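Local coordinates for McyG protein (Microcystis aeruginosa PCC 7806, PDB 4R0M) that probably activates phenylalanine or a related acid as its adenylate and passes it to a carrier domain in microcystin synthesis, at residues H197-L200 / S201-G205. Residues are numbered along the deposited sequence; the frame is centred on the assembly and turned at random.
Sequences HNIL and SMTAG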
ATOM      1  N   HIS A 197       8.397   9.882  16.411  1.00 29.04           N
ATOM      2  CA  HIS A 197       7.722   9.159  17.481  1.00 29.61           C
ATOM      3  C   HIS A 197       6.593   8.308  16.974  1.00 29.41           C
ATOM      4  O   HIS A 197       6.386   7.208  17.480  1.00 29.53           O
ATOM      5  CB  HIS A 197       7.239  10.119  18.564  1.00 30.59           C
ATOM      6  CG  HIS A 197       6.792   9.429  19.832  1.00 31.55           C
ATOM      7  ND1 HIS A 197       7.643   8.754  20.629  1.00 31.97           N
ATOM      8  CD2 HIS A 197       5.537   9.335  20.429  1.00 32.23           C
ATOM      9  CE1 HIS A 197       6.969   8.250  21.679  1.00 32.58           C
ATOM     10  NE2 HIS A 197       5.680   8.606  21.557  1.00 32.64           N
ATOM     11  N   ASN A 198       5.857   8.806  15.974  1.00 28.90           N
ATOM     12  CA  ASN A 198       4.830   8.010  15.286  1.00 28.19           C
ATOM     13  C   ASN A 198       5.416   6.725  14.715  1.00 27.66           C
ATOM     14  O   ASN A 198       4.944   5.628  15.013  1.00 27.50           O
ATOM     15  CB  ASN A 198       4.172   8.806  14.142  1.00 27.86           C
ATOM     16  CG  ASN A 198       3.194   9.870  14.625  1.00 27.40           C
ATOM     17  OD1 ASN A 198       3.062  10.926  14.000  1.00 27.19           O
ATOM     18  ND2 ASN A 198       2.499   9.599  15.726  1.00 26.84           N
ATOM     19  N   ILE A 199       6.455   6.881  13.899  1.00 27.47           N
ATOM     20  CA  ILE A 199       7.076   5.777  13.169  1.00 27.77           C
ATOM     21  C   ILE A 199       7.723   4.757  14.114  1.00 28.57           C
ATOM     22  O   ILE A 199       7.474   3.552  14.004  1.00 28.06           O
ATOM     23  CB  ILE A 199       8.101   6.306  12.134  1.00 27.16           C
ATOM     24  CG1 ILE A 199       7.388   7.147  11.067  1.00 27.10           C
ATOM     25  CG2 ILE A 199       8.867   5.159  11.484  1.00 26.81           C
ATOM     26  CD1 ILE A 199       8.285   8.124  10.333  1.00 26.94           C
ATOM     27  N   LEU A 200       8.531   5.250  15.051  1.00 29.19           N
ATOM     28  CA  LEU A 200       9.277   4.379  15.959  1.00 30.18           C
ATOM     29  C   LEU A 200       8.407   3.719  17.024  1.00 30.86           C
ATOM     30  O   LEU A 200       8.781   2.687  17.583  1.00 30.92           O
ATOM     31  CB  LEU A 200      10.474   5.116  16.569  1.00 29.93           C
ATOM     32  CG  LEU A 200      11.496   5.552  15.512  1.00 29.80           C
ATOM     33  CD1 LEU A 200      12.608   6.386  16.127  1.00 30.12           C
ATOM     34  CD2 LEU A 200      12.065   4.357  14.755  1.00 29.51           C
ATOM     35  N   SER A 201       7.240   4.306  17.282  1.00 32.22           N
ATOM     36  CA  SER A 201       6.241   3.694  18.151  1.00 33.28           C
ATOM     37  C   SER A 201       5.520   2.528  17.458  1.00 33.57           C
ATOM     38  O   SER A 201       5.066   1.594  18.123  1.00 33.89           O
ATOM     39  CB  SER A 201       5.243   4.741  18.640  1.00 34.18           C
ATOM     40  OG  SER A 201       5.874   5.703  19.467  1.00 38.03           O
HETATM   41  N   MSE A 202       5.439   2.534  16.142  1.00 33.91           N
HETATM   42  CA  MSE A 202       4.911   1.428  15.402  1.00 34.14           C
HETATM   43  C   MSE A 202       5.949   0.371  15.379  1.00 34.08           C
HETATM   44  O   MSE A 202       5.644  -0.775  15.616  1.00 33.98           O
HETATM   45  CB  MSE A 202       4.518   1.903  14.002  1.00 34.84           C
HETATM   46  CG  MSE A 202       4.045   0.818  13.050  1.00 35.08           C
HETATM   47 SE   MSE A 202       5.443  -0.229  12.216  1.00 37.08          SE
HETATM   48  CE  MSE A 202       4.475  -1.696  11.515  1.00 35.71           C
ATOM     49  N   THR A 203       7.170   0.752  15.093  1.00 34.21           N
ATOM     50  CA  THR A 203       8.285  -0.187  14.996  1.00 34.76           C
ATOM     51  C   THR A 203       8.423  -1.002  16.271  1.00 34.77           C
ATOM     52  O   THR A 203       8.424  -2.234  16.226  1.00 35.06           O
ATOM     53  CB  THR A 203       9.623   0.537  14.752  1.00 35.30           C
ATOM     54  OG1 THR A 203       9.889   1.454  15.812  1.00 37.24           O
ATOM     55  CG2 THR A 203       9.573   1.299  13.480  1.00 35.66           C
ATOM     56  N   ALA A 204       8.529  -0.300  17.399  1.00 34.32           N
ATOM     57  CA  ALA A 204       8.685  -0.930  18.707  1.00 34.27           C
ATOM     58  C   ALA A 204       7.527  -1.876  19.015  1.00 34.15           C
ATOM     59  O   ALA A 204       7.752  -3.023  19.407  1.00 34.37           O
ATOM     60  CB  ALA A 204       8.831   0.128  19.798  1.00 33.77           C
ATOM     61  N   GLY A 205       6.299  -1.400  18.811  1.00 34.10           N
ATOM     62  CA  GLY A 205       5.096  -2.200  19.051  1.00 33.95           C
ATOM     63  C   GLY A 205       5.040  -3.471  18.221  1.00 33.91           C
ATOM     64  O   GLY A 205       4.715  -4.540  18.735  1.00 34.16           O
TER
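His197 meets Ser201 one turn further along helix 196-210 of the adenylation domain, both through its carbonyl oxygen and through its ring. His197 O accepts two bonds, from Ser201 N at 3.0 Å and from Ser201 OG, the donors arriving from opposite faces of the carbonyl plane; a serine hydroxyl folded back on the carbonyl four residues earlier thus doubles the regular alpha-helical bond. With CG anti to the backbone N (chi1 -168°), the imidazole lays one face against Ser201 OG, which sits 3.5 Å above the plane, over the centre of the His197 ring. With an alanine at His197, the Ser201 hydroxyl is likely to lose its aromatic cover and Trp16 its stacking partner. Asn198 O receives a weak bond from Met202 N, while the Asn198 amide bonds through ND2 to Asn395 O. Ile199 O takes Thr203 N at 3.0 Å and 161°. Leu200 O is bonded by Ala204 N at 3.0 Å; Thr203 OG1 approaches it very closely, a doubtful bond, and has Asp239 OD2 as its other partner. Leu200 CD2 lies alongside Thr203 CG2, 4.1 Å apart. Ile199 and Met202 rest on helix 227-240; the Met202 side chain, a selenomethionine about 6 Å from the bound phenylalanyl-adenylate, also touches strand 341-345.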